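Local atomic coordinates of alcohol dehydrogenase, zinc-containing (Streptococcus pneumoniae serotype 2, PDB entry 5YLN), a protein that probably catalyses the NAD+-linked, zinc-dependent interconversion of alcohols with the corresponding aldehydes or ketones. Residues E65-V70 against L144-L149; T136-P141 against N300-L305; R208-L213 against T218-S223. All blocks are in the same frame, centred on the assembly; numbering follows the deposited sequence.

Contact 1: residues E65-V70 against L144-L149; sequences EGIGIV and LSDEAL
The CG1 branch of I67 lies between its backbone N and carbonyl carbon (chi1 56°), and an extended second torsion (chi2 164°) carries CD1 straight on to D146. The same first torsion sets CG2 beside the backbone N, from where it reaches L149. The two branches of one isoleucine thus touch two positions of one helix turn, a task suited to a beta-branched residue. CD1 comes over the flat side of the carboxylate: I67 CD1 is 3.5 Å from D146 CG, and both oxygens lie only slightly farther away. The methyl therefore meets the face of the group, while its oxygens serve charged partners, OD1 pairing with K85 and OD2 with K38, which E147 shares. These lysines should favour the ionised form of D146. I67 CG2 packs against L149 CB at 3.8 Å, and the two side chains meet at about a right angle. L149 also touches L306, so its apolar side chain packs against both the strand and helix 302-310. S145 suits the N-cap because its hydroxyl can accept from the first turn: A148 N donates to S145 OG (3.2 Å, 155°), and L149 N binds S145 O at 3.0 Å. Next to I67, G66 adopts backbone angles that would jam a CB against the carbonyl oxygen of E65. Strand 66-72 is bonded to strands 33-39 and 85-88, so the contact sets the opening turn of helix 146-151 on the mixed sheet of the GroES-like fold, which carries the catalytic zinc site in zinc-containing alcohol dehydrogenases.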
ATOM      1  N   GLU A  65      18.610  13.794  16.305  1.00 36.29           N
ATOM      2  CA  GLU A  65      19.656  12.864  15.881  1.00 34.97           C
ATOM      3  C   GLU A  65      20.890  13.087  16.739  1.00 39.84           C
ATOM      4  O   GLU A  65      21.253  14.240  17.013  1.00 32.41           O
ATOM      5  CB  GLU A  65      20.016  13.056  14.408  1.00 28.47           C
ATOM      6  CG  GLU A  65      18.816  12.956  13.424  1.00 29.65           C
ATOM      7  CD  GLU A  65      19.132  13.595  12.092  1.00 33.78           C
ATOM      8  OE1 GLU A  65      19.735  12.922  11.236  1.00 41.29           O
ATOM      9  OE2 GLU A  65      18.850  14.804  11.920  1.00 44.77           O
ATOM     10  N   GLY A  66      21.535  11.994  17.167  1.00 29.89           N
ATOM     11  CA  GLY A  66      22.788  12.167  17.903  1.00 28.27           C
ATOM     12  C   GLY A  66      23.356  10.922  18.568  1.00 35.24           C
ATOM     13  O   GLY A  66      22.677   9.895  18.693  1.00 30.98           O
ATOM     14  N   ILE A  67      24.633  11.027  18.968  1.00 33.98           N
ATOM     15  CA  ILE A  67      25.311  10.098  19.864  1.00 38.14           C
ATOM     16  C   ILE A  67      25.785  10.892  21.076  1.00 38.67           C
ATOM     17  O   ILE A  67      25.995  12.115  21.015  1.00 38.29           O
ATOM     18  CB  ILE A  67      26.519   9.392  19.205  1.00 36.66           C
ATOM     19  CG1 ILE A  67      27.518  10.433  18.675  1.00 35.35           C
ATOM     20  CG2 ILE A  67      26.089   8.439  18.112  1.00 28.60           C
ATOM     21  CD1 ILE A  67      28.908   9.880  18.366  1.00 40.97           C
ATOM     22  N   GLY A  68      25.978  10.182  22.177  1.00 34.09           N
ATOM     23  CA  GLY A  68      26.481  10.815  23.375  1.00 43.31           C
ATOM     24  C   GLY A  68      26.944   9.821  24.418  1.00 41.56           C
ATOM     25  O   GLY A  68      27.183   8.648  24.125  1.00 33.76           O
ATOM     26  N   ILE A  69      27.068  10.320  25.644  1.00 39.28           N
ATOM     27  CA  ILE A  69      27.592   9.570  26.781  1.00 34.54           C
ATOM     28  C   ILE A  69      26.611   9.702  27.935  1.00 39.00           C
ATOM     29  O   ILE A  69      26.236  10.823  28.303  1.00 33.39           O
ATOM     30  CB  ILE A  69      28.999  10.068  27.173  1.00 37.43           C
ATOM     31  CG1 ILE A  69      29.998   9.687  26.071  1.00 37.74           C
ATOM     32  CG2 ILE A  69      29.418   9.530  28.550  1.00 32.64           C
ATOM     33  CD1 ILE A  69      31.365  10.251  26.266  1.00 47.63           C
ATOM     34  N   VAL A  70      26.165   8.556  28.476  1.00 31.41           N
ATOM     35  CA  VAL A  70      25.233   8.558  29.597  1.00 30.26           C
ATOM     36  C   VAL A  70      25.867   9.267  30.784  1.00 41.88           C
ATOM     37  O   VAL A  70      27.006   8.969  31.170  1.00 36.72           O
ATOM     38  CB  VAL A  70      24.820   7.122  29.957  1.00 33.97           C
ATOM     39  CG1 VAL A  70      23.956   7.121  31.187  1.00 30.17           C
ATOM     40  CG2 VAL A  70      24.085   6.456  28.785  1.00 31.86           C
ATOM     41  N   LEU A 144      32.702   1.455  14.445  1.00 66.33           N
ATOM     42  CA  LEU A 144      32.065   2.426  13.576  1.00 56.59           C
ATOM     43  C   LEU A 144      32.481   3.845  13.941  1.00 44.20           C
ATOM     44  O   LEU A 144      32.705   4.174  15.108  1.00 47.69           O
ATOM     45  CB  LEU A 144      30.541   2.286  13.633  1.00 63.43           C
ATOM     46  CG  LEU A 144      29.949   0.998  13.043  1.00 68.02           C
ATOM     47  CD1 LEU A 144      28.425   1.056  12.999  1.00 68.61           C
ATOM     48  CD2 LEU A 144      30.525   0.719  11.656  1.00 68.18           C
ATOM     49  N   SER A 145      32.590   4.679  12.916  1.00 37.40           N
ATOM     50  CA  SER A 145      32.873   6.095  13.086  1.00 42.80           C
ATOM     51  C   SER A 145      31.652   6.839  13.635  1.00 41.79           C
ATOM     52  O   SER A 145      30.500   6.460  13.396  1.00 36.15           O
ATOM     53  CB  SER A 145      33.289   6.712  11.752  1.00 41.00           C
ATOM     54  OG  SER A 145      32.163   6.785  10.887  1.00 41.99           O
ATOM     55  N   ASP A 146      31.932   7.916  14.377  1.00 40.95           N
ATOM     56  CA  ASP A 146      30.881   8.773  14.927  1.00 41.01           C
ATOM     57  C   ASP A 146      29.944   9.277  13.835  1.00 30.97           C
ATOM     58  O   ASP A 146      28.726   9.301  14.018  1.00 40.32           O
ATOM     59  CB  ASP A 146      31.507   9.955  15.662  1.00 42.25           C
ATOM     60  CG  ASP A 146      32.136   9.569  17.010  1.00 50.27           C
ATOM     61  OD1 ASP A 146      32.139   8.372  17.388  1.00 50.46           O
ATOM     62  OD2 ASP A 146      32.613  10.491  17.708  1.00 52.34           O
ATOM     63  N   GLU A 147      30.496   9.644  12.679  1.00 32.45           N
ATOM     64  CA  GLU A 147      29.672  10.178  11.602  1.00 37.77           C
ATOM     65  C   GLU A 147      28.697   9.130  11.094  1.00 38.11           C
ATOM     66  O   GLU A 147      27.548   9.448  10.771  1.00 37.57           O
ATOM     67  CB  GLU A 147      30.557  10.686  10.463  1.00 42.56           C
ATOM     68  CG  GLU A 147      31.370  11.935  10.800  1.00 57.94           C
ATOM     69  CD  GLU A 147      32.482  11.670  11.805  1.00 66.55           C
ATOM     70  OE1 GLU A 147      32.547  12.402  12.814  1.00 69.11           O
ATOM     71  OE2 GLU A 147      33.275  10.724  11.598  1.00 64.88           O
ATOM     72  N   ALA A 148      29.134   7.871  11.022  1.00 34.49           N
ATOM     73  CA  ALA A 148      28.230   6.815  10.595  1.00 34.30           C
ATOM     74  C   ALA A 148      27.182   6.529  11.664  1.00 37.03           C
ATOM     75  O   ALA A 148      26.018   6.266  11.342  1.00 35.86           O
ATOM     76  CB  ALA A 148      29.009   5.546  10.254  1.00 42.65           C
ATOM     77  N   LEU A 149      27.565   6.596  12.940  1.00 34.53           N
ATOM     78  CA  LEU A 149      26.596   6.304  13.991  1.00 28.97           C
ATOM     79  C   LEU A 149      25.501   7.362  14.066  1.00 29.37           C
ATOM     80  O   LEU A 149      24.335   7.028  14.307  1.00 30.78           O
ATOM     81  CB  LEU A 149      27.307   6.167  15.336  1.00 33.35           C
ATOM     82  CG  LEU A 149      28.188   4.919  15.440  1.00 34.02           C
ATOM     83  CD1 LEU A 149      29.145   5.016  16.642  1.00 32.38           C
ATOM     84  CD2 LEU A 149      27.302   3.633  15.497  1.00 26.29           C
TER

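Contact 2: residues T136-P141 against N300-L305; sequences TLYHTP and NTTPQL
A CH-pi contact between Y138 and T302 joins strand 137-139 of the mixed sheet to helix 302-310, the helix that follows the last strand, 291-293, of the parallel Rossmann-type sheet. T302 CG2 stands 3.9 Å from the centroid of the Y138 ring and only 13° off its normal, so the methyl sits over the middle of one face. T302 CB adds a second touch, 4.0 Å from Y138 CZ. The threonine turns its two branches to different uses: CG2 is anti to the backbone N (OG1 at chi1 -58°), facing the ring, while OG1 bonds to the carbonyl oxygen of T299. P303 meets the ring obliquely, with P303 CG 3.9 Å from Y138 CE1. Proline suits the first turn of a helix, where no earlier carbonyl calls for its missing N-H, and its ring methylenes offer an apolar surface to the tyrosine. No hydrogen bond crosses between the segments; on the strand side the aromatic ring of Y138 makes the whole contact. The side chain of Y138 lies about 12 Å from the zinc ion held by C94, C97, C100 and C108. The backbone of Y138 pairs with L87 of strand 85-88, and T302 also touches L87, so T302 lies against that strand as well. On the helix side, T301 bonds to E161 and packs on Y160 of helix 157-165.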
ATOM      1  N   THR A 136      15.423   3.204  24.043  1.00 40.83           N
ATOM      2  CA  THR A 136      15.727   4.296  23.129  1.00 39.44           C
ATOM      3  C   THR A 136      17.213   4.426  22.836  1.00 37.19           C
ATOM      4  O   THR A 136      17.578   4.974  21.791  1.00 36.34           O
ATOM      5  CB  THR A 136      15.168   5.610  23.709  1.00 36.94           C
ATOM      6  OG1 THR A 136      13.764   5.427  23.947  1.00 34.36           O
ATOM      7  CG2 THR A 136      15.370   6.833  22.770  1.00 31.57           C
ATOM      8  N   LEU A 137      18.074   3.891  23.698  1.00 36.81           N
ATOM      9  CA  LEU A 137      19.522   3.966  23.541  1.00 34.74           C
ATOM     10  C   LEU A 137      20.074   2.649  23.002  1.00 35.15           C
ATOM     11  O   LEU A 137      19.518   1.579  23.251  1.00 30.31           O
ATOM     12  CB  LEU A 137      20.188   4.288  24.881  1.00 29.76           C
ATOM     13  CG  LEU A 137      19.772   5.580  25.579  1.00 39.74           C
ATOM     14  CD1 LEU A 137      20.553   5.754  26.886  1.00 38.13           C
ATOM     15  CD2 LEU A 137      20.029   6.754  24.653  1.00 35.24           C
ATOM     16  N   TYR A 138      21.183   2.739  22.273  1.00 32.78           N
ATOM     17  CA  TYR A 138      21.911   1.571  21.789  1.00 32.19           C
ATOM     18  C   TYR A 138      23.388   1.718  22.109  1.00 41.54           C
ATOM     19  O   TYR A 138      23.979   2.776  21.866  1.00 39.44           O
ATOM     20  CB  TYR A 138      21.721   1.379  20.287  1.00 41.49           C
ATOM     21  CG  TYR A 138      20.313   0.998  19.931  1.00 47.27           C
ATOM     22  CD1 TYR A 138      19.916  -0.337  19.924  1.00 38.75           C
ATOM     23  CD2 TYR A 138      19.369   1.971  19.629  1.00 47.90           C
ATOM     24  CE1 TYR A 138      18.630  -0.688  19.607  1.00 45.75           C
ATOM     25  CE2 TYR A 138      18.080   1.630  19.312  1.00 47.86           C
ATOM     26  CZ  TYR A 138      17.713   0.296  19.304  1.00 47.82           C
ATOM     27  OH  TYR A 138      16.426  -0.063  18.992  1.00 53.50           O
ATOM     28  N   HIS A 139      23.985   0.652  22.637  1.00 42.22           N
ATOM     29  CA  HIS A 139      25.416   0.652  22.875  1.00 37.48           C
ATOM     30  C   HIS A 139      26.164   0.752  21.552  1.00 32.53           C
ATOM     31  O   HIS A 139      25.807   0.089  20.580  1.00 33.57           O
ATOM     32  CB  HIS A 139      25.818  -0.622  23.626  1.00 40.67           C
ATOM     33  CG  HIS A 139      25.378  -0.641  25.057  1.00 35.38           C
ATOM     34  ND1 HIS A 139      25.970   0.148  26.025  1.00 36.93           N
ATOM     35  CD2 HIS A 139      24.407  -1.346  25.681  1.00 35.10           C
ATOM     36  CE1 HIS A 139      25.382  -0.077  27.185  1.00 38.04           C
ATOM     37  NE2 HIS A 139      24.431  -0.977  27.004  1.00 42.13           N
ATOM     38  N   THR A 140      27.197   1.607  21.503  1.00 34.66           N
ATOM     39  CA  THR A 140      27.738   1.716  20.151  1.00 42.66           C
ATOM     40  C   THR A 140      28.920   0.762  19.946  1.00 57.08           C
ATOM     41  O   THR A 140      29.774   0.625  20.832  1.00 52.07           O
ATOM     42  CB  THR A 140      28.194   3.139  19.856  1.00 38.67           C
ATOM     43  OG1 THR A 140      29.124   3.571  20.861  1.00 44.55           O
ATOM     44  CG2 THR A 140      26.998   4.090  19.826  1.00 37.74           C
ATOM     45  N   PRO A 141      28.990   0.102  18.786  1.00 65.03           N
ATOM     46  CA  PRO A 141      30.178  -0.700  18.466  1.00 68.03           C
ATOM     47  C   PRO A 141      31.389   0.198  18.272  1.00 70.55           C
ATOM     48  O   PRO A 141      31.287   1.283  17.693  1.00 74.31           O
ATOM     49  CB  PRO A 141      29.795  -1.408  17.158  1.00 66.24           C
ATOM     50  CG  PRO A 141      28.305  -1.269  17.038  1.00 67.07           C
ATOM     51  CD  PRO A 141      27.956   0.011  17.741  1.00 64.76           C
ATOM     52  N   ASN A 300      13.071   0.090  14.669  1.00 39.71           N
ATOM     53  CA  ASN A 300      13.195  -1.294  15.107  1.00 27.31           C
ATOM     54  C   ASN A 300      14.328  -2.036  14.387  1.00 30.82           C
ATOM     55  O   ASN A 300      14.837  -3.034  14.911  1.00 31.81           O
ATOM     56  CB  ASN A 300      11.860  -2.023  14.923  1.00 40.78           C
ATOM     57  CG  ASN A 300      11.362  -1.977  13.497  1.00 45.93           C
ATOM     58  OD1 ASN A 300      11.309  -0.920  12.879  1.00 56.90           O
ATOM     59  ND2 ASN A 300      11.016  -3.131  12.963  1.00 46.64           N
ATOM     60  N   THR A 301      14.757  -1.566  13.210  1.00 38.76           N
ATOM     61  CA  THR A 301      15.831  -2.233  12.474  1.00 34.93           C
ATOM     62  C   THR A 301      17.226  -1.791  12.895  1.00 31.51           C
ATOM     63  O   THR A 301      18.197  -2.401  12.436  1.00 35.34           O
ATOM     64  CB  THR A 301      15.699  -2.012  10.953  1.00 36.04           C
ATOM     65  OG1 THR A 301      15.860  -0.620  10.647  1.00 39.35           O
ATOM     66  CG2 THR A 301      14.336  -2.503  10.438  1.00 26.14           C
ATOM     67  N   THR A 302      17.349  -0.756  13.739  1.00 34.12           N
ATOM     68  CA  THR A 302      18.657  -0.274  14.195  1.00 26.44           C
ATOM     69  C   THR A 302      19.644  -1.382  14.572  1.00 34.31           C
ATOM     70  O   THR A 302      20.805  -1.304  14.146  1.00 38.77           O
ATOM     71  CB  THR A 302      18.470   0.703  15.367  1.00 29.05           C
ATOM     72  OG1 THR A 302      17.631   1.791  14.965  1.00 38.71           O
ATOM     73  CG2 THR A 302      19.830   1.259  15.827  1.00 31.47           C
ATOM     74  N   PRO A 303      19.274  -2.429  15.331  1.00 38.36           N
ATOM     75  CA  PRO A 303      20.238  -3.528  15.565  1.00 41.50           C
ATOM     76  C   PRO A 303      20.708  -4.218  14.294  1.00 38.21           C
ATOM     77  O   PRO A 303      21.892  -4.574  14.176  1.00 31.67           O
ATOM     78  CB  PRO A 303      19.451  -4.508  16.451  1.00 39.12           C
ATOM     79  CG  PRO A 303      18.387  -3.698  17.070  1.00 40.80           C
ATOM     80  CD  PRO A 303      18.018  -2.647  16.070  1.00 42.34           C
ATOM     81  N   GLN A 304      19.799  -4.456  13.349  1.00 31.41           N
ATOM     82  CA  GLN A 304      20.184  -5.120  12.108  1.00 32.60           C
ATOM     83  C   GLN A 304      21.085  -4.220  11.265  1.00 36.58           C
ATOM     84  O   GLN A 304      22.037  -4.698  10.632  1.00 37.27           O
ATOM     85  CB  GLN A 304      18.932  -5.551  11.333  1.00 32.42           C
ATOM     86  CG  GLN A 304      19.203  -6.205   9.974  1.00 39.56           C
ATOM     87  CD  GLN A 304      17.921  -6.459   9.146  1.00 49.35           C
ATOM     88  OE1 GLN A 304      16.896  -5.782   9.318  1.00 48.97           O
ATOM     89  NE2 GLN A 304      17.991  -7.439   8.234  1.00 38.60           N
ATOM     90  N   LEU A 305      20.819  -2.913  11.265  1.00 32.75           N
ATOM     91  CA  LEU A 305      21.669  -1.995  10.511  1.00 33.63           C
ATOM     92  C   LEU A 305      23.042  -1.881  11.141  1.00 25.98           C
ATOM     93  O   LEU A 305      24.043  -1.780  10.430  1.00 30.92           O
ATOM     94  CB  LEU A 305      21.026  -0.606  10.410  1.00 32.59           C
ATOM     95  CG  LEU A 305      19.733  -0.449   9.606  1.00 34.62           C
ATOM     96  CD1 LEU A 305      19.119   0.925   9.893  1.00 33.02           C
ATOM     97  CD2 LEU A 305      19.988  -0.621   8.129  1.00 29.14           C
TER

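Contact 3: residues R208-L213 against T218-S223; sequences RLETAL and THKVNS
K220 rises from its strand to meet L209, L213 and E210 in turn. Its CB packs on the helix first, with K220 CB 4.0 Å from L209 CB. The first torsion holds CG between the backbone N and the carbonyl carbon (chi1 63°), and the chain is extended from there on, crossing the flank of the helix. K220 CD lies 3.9 Å from L213 CD1, whose side chain it crosses at about a right angle, and it touches L209 CB as well. CE approaches the carboxylate, and at the tip K220 NZ donates to E210 OE2 at 2.8 Å in a salt bridge that uses the anti lone pair of that oxygen. Lysine fits because its methylenes cover leucines while the ammonium group reaches past them to the acidic side chains, with D206 as a second partner. E210 starts out pointing away from the strand; a bend at chi2 (-61°) brings its carboxylate back. Helix 206-214 and strand 219-222 complete a beta-alpha-beta crossover that begins with strand 198-203, part of the Rossmann-type sheet, and strand 219-222 is an outermost strand of that sheet within the chain. The local helix and strand axes run almost antiparallel (167°) and come within 8.3 Å. L209 CD1 goes on to the strand backbone, 3.6 Å from V221 O, and L209 also covers M201 of the neighbouring strand. L213 reaches the other end of the strand, with L213 CD2 3.9 Å from H219 C. V221 turns to the opposite side of the sheet, where A229 and I233 of helix 226-236 receive it.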
ATOM      1  N   ARG A 208      23.658  16.677  -7.580  1.00 45.97           N
ATOM      2  CA  ARG A 208      23.147  15.626  -6.708  1.00 36.44           C
ATOM      3  C   ARG A 208      23.066  14.280  -7.436  1.00 37.32           C
ATOM      4  O   ARG A 208      23.380  13.231  -6.850  1.00 34.59           O
ATOM      5  CB  ARG A 208      21.787  16.048  -6.141  1.00 32.06           C
ATOM      6  CG  ARG A 208      21.854  17.322  -5.254  1.00 31.67           C
ATOM      7  CD  ARG A 208      20.657  17.427  -4.302  1.00 36.98           C
ATOM      8  NE  ARG A 208      19.412  17.652  -5.041  1.00 45.22           N
ATOM      9  CZ  ARG A 208      18.964  18.856  -5.414  1.00 55.50           C
ATOM     10  NH1 ARG A 208      19.658  19.956  -5.114  1.00 57.62           N
ATOM     11  NH2 ARG A 208      17.817  18.968  -6.094  1.00 44.51           N
ATOM     12  N   LEU A 209      22.676  14.288  -8.721  1.00 36.20           N
ATOM     13  CA  LEU A 209      22.659  13.042  -9.490  1.00 41.02           C
ATOM     14  C   LEU A 209      24.063  12.453  -9.637  1.00 38.29           C
ATOM     15  O   LEU A 209      24.243  11.235  -9.530  1.00 39.52           O
ATOM     16  CB  LEU A 209      22.014  13.261 -10.864  1.00 40.35           C
ATOM     17  CG  LEU A 209      20.486  13.455 -10.918  1.00 40.98           C
ATOM     18  CD1 LEU A 209      20.007  13.752 -12.345  1.00 32.39           C
ATOM     19  CD2 LEU A 209      19.736  12.269 -10.342  1.00 37.76           C
ATOM     20  N   GLU A 210      25.068  13.303  -9.873  1.00 46.64           N
ATOM     21  CA  GLU A 210      26.447  12.828  -9.946  1.00 44.57           C
ATOM     22  C   GLU A 210      26.886  12.200  -8.630  1.00 35.75           C
ATOM     23  O   GLU A 210      27.552  11.162  -8.623  1.00 37.37           O
ATOM     24  CB  GLU A 210      27.387  13.975 -10.329  1.00 45.85           C
ATOM     25  CG  GLU A 210      27.519  14.186 -11.825  1.00 44.77           C
ATOM     26  CD  GLU A 210      28.089  12.965 -12.543  1.00 60.34           C
ATOM     27  OE1 GLU A 210      29.225  12.539 -12.219  1.00 64.75           O
ATOM     28  OE2 GLU A 210      27.397  12.428 -13.435  1.00 61.65           O
ATOM     29  N   THR A 211      26.528  12.817  -7.505  1.00 33.70           N
ATOM     30  CA  THR A 211      26.822  12.202  -6.214  1.00 33.45           C
ATOM     31  C   THR A 211      26.097  10.859  -6.079  1.00 38.24           C
ATOM     32  O   THR A 211      26.639   9.904  -5.512  1.00 36.04           O
ATOM     33  CB  THR A 211      26.430  13.161  -5.082  1.00 32.24           C
ATOM     34  OG1 THR A 211      27.174  14.383  -5.191  1.00 44.85           O
ATOM     35  CG2 THR A 211      26.698  12.535  -3.710  1.00 42.08           C
ATOM     36  N   ALA A 212      24.875  10.760  -6.615  1.00 33.78           N
ATOM     37  CA  ALA A 212      24.124   9.511  -6.504  1.00 36.05           C
ATOM     38  C   ALA A 212      24.850   8.371  -7.213  1.00 30.14           C
ATOM     39  O   ALA A 212      24.967   7.264  -6.675  1.00 32.12           O
ATOM     40  CB  ALA A 212      22.716   9.692  -7.070  1.00 33.50           C
ATOM     41  N   LEU A 213      25.352   8.630  -8.423  1.00 33.53           N
ATOM     42  CA  LEU A 213      26.175   7.641  -9.112  1.00 39.55           C
ATOM     43  C   LEU A 213      27.398   7.270  -8.281  1.00 42.20           C
ATOM     44  O   LEU A 213      27.776   6.095  -8.220  1.00 46.67           O
ATOM     45  CB  LEU A 213      26.593   8.168 -10.485  1.00 41.97           C
ATOM     46  CG  LEU A 213      25.474   8.446 -11.503  1.00 39.27           C
ATOM     47  CD1 LEU A 213      26.051   8.994 -12.811  1.00 36.59           C
ATOM     48  CD2 LEU A 213      24.651   7.212 -11.774  1.00 38.71           C
ATOM     49  N   THR A 218      22.845   3.100 -10.425  1.00 34.33           N
ATOM     50  CA  THR A 218      23.241   2.552 -11.718  1.00 29.09           C
ATOM     51  C   THR A 218      22.934   3.494 -12.867  1.00 29.95           C
ATOM     52  O   THR A 218      23.659   3.480 -13.867  1.00 32.62           O
ATOM     53  CB  THR A 218      22.567   1.192 -11.953  1.00 31.86           C
ATOM     54  OG1 THR A 218      21.151   1.360 -12.123  1.00 35.80           O
ATOM     55  CG2 THR A 218      22.821   0.262 -10.742  1.00 31.47           C
ATOM     56  N   HIS A 219      21.883   4.319 -12.749  1.00 35.71           N
ATOM     57  CA  HIS A 219      21.533   5.320 -13.755  1.00 30.36           C
ATOM     58  C   HIS A 219      21.044   6.595 -13.088  1.00 34.29           C
ATOM     59  O   HIS A 219      20.500   6.575 -11.980  1.00 32.55           O
ATOM     60  CB  HIS A 219      20.410   4.875 -14.698  1.00 32.23           C
ATOM     61  CG  HIS A 219      20.594   3.510 -15.271  1.00 41.39           C
ATOM     62  ND1 HIS A 219      20.592   2.368 -14.493  1.00 40.48           N
ATOM     63  CD2 HIS A 219      20.790   3.101 -16.547  1.00 40.14           C
ATOM     64  CE1 HIS A 219      20.791   1.316 -15.267  1.00 41.63           C
ATOM     65  NE2 HIS A 219      20.909   1.731 -16.518  1.00 42.20           N
ATOM     66  N   LYS A 220      21.198   7.700 -13.800  1.00 35.07           N
ATOM     67  CA  LYS A 220      20.604   8.963 -13.401  1.00 40.95           C
ATOM     68  C   LYS A 220      19.616   9.404 -14.466  1.00 42.35           C
ATOM     69  O   LYS A 220      19.808   9.158 -15.662  1.00 43.86           O
ATOM     70  CB  LYS A 220      21.659  10.060 -13.195  1.00 40.10           C
ATOM     71  CG  LYS A 220      22.441  10.433 -14.459  1.00 41.00           C
ATOM     72  CD  LYS A 220      23.443  11.558 -14.179  1.00 38.90           C
ATOM     73  CE  LYS A 220      24.307  11.833 -15.404  1.00 42.19           C
ATOM     74  NZ  LYS A 220      25.219  12.992 -15.153  1.00 50.96           N
ATOM     75  N   VAL A 221      18.555  10.063 -14.021  1.00 40.10           N
ATOM     76  CA  VAL A 221      17.572  10.640 -14.928  1.00 35.51           C
ATOM     77  C   VAL A 221      17.263  12.031 -14.413  1.00 34.32           C
ATOM     78  O   VAL A 221      16.893  12.185 -13.247  1.00 36.36           O
ATOM     79  CB  VAL A 221      16.286   9.800 -15.005  1.00 42.61           C
ATOM     80  CG1 VAL A 221      15.237  10.511 -15.852  1.00 38.53           C
ATOM     81  CG2 VAL A 221      16.591   8.409 -15.557  1.00 42.77           C
ATOM     82  N   ASN A 222      17.440  13.042 -15.257  1.00 37.84           N
ATOM     83  CA  ASN A 222      17.136  14.410 -14.870  1.00 40.21           C
ATOM     84  C   ASN A 222      15.658  14.666 -15.148  1.00 45.02           C
ATOM     85  O   ASN A 222      15.181  14.439 -16.265  1.00 46.55           O
ATOM     86  CB  ASN A 222      18.025  15.400 -15.621  1.00 45.03           C
ATOM     87  CG  ASN A 222      18.044  16.779 -14.971  1.00 45.63           C
ATOM     88  OD1 ASN A 222      17.002  17.369 -14.712  1.00 45.02           O
ATOM     89  ND2 ASN A 222      19.231  17.271 -14.667  1.00 44.72           N
ATOM     90  N   SER A 223      14.929  15.118 -14.133  1.00 52.20           N
ATOM     91  CA  SER A 223      13.486  15.276 -14.239  1.00 51.17           C
ATOM     92  C   SER A 223      13.078  16.650 -14.760  1.00 49.79           C
ATOM     93  O   SER A 223      11.911  17.030 -14.618  1.00 47.02           O
ATOM     94  CB  SER A 223      12.830  15.010 -12.885  1.00 48.02           C
ATOM     95  OG  SER A 223      13.470  15.754 -11.867  1.00 55.54           O
TER

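Contacts 1 and 2 adjoin, their centres 11 Å apart: L149 CD1 packs on T140 CB at 3.8 Å, and V70 CG2 lies 4.1 Å from L137 CD1. Strand 137-139 leads on to helix 146-151, and the segments of the two contacts alternate along the chain. Contact 3 stands apart in the parallel sheet, its centre 29 Å from that of contact 1 and 30 Å from that of contact 2; nearest atoms are about 15 and 17 Å away. Its segments fall between the halves of contact 2 in sequence. Segment 65-70 directly follows H64, which binds zinc with C42, though contact 1 itself lies away from that site; the Y138 side chain is about 10 Å from that of C100 in the four-cysteine zinc site.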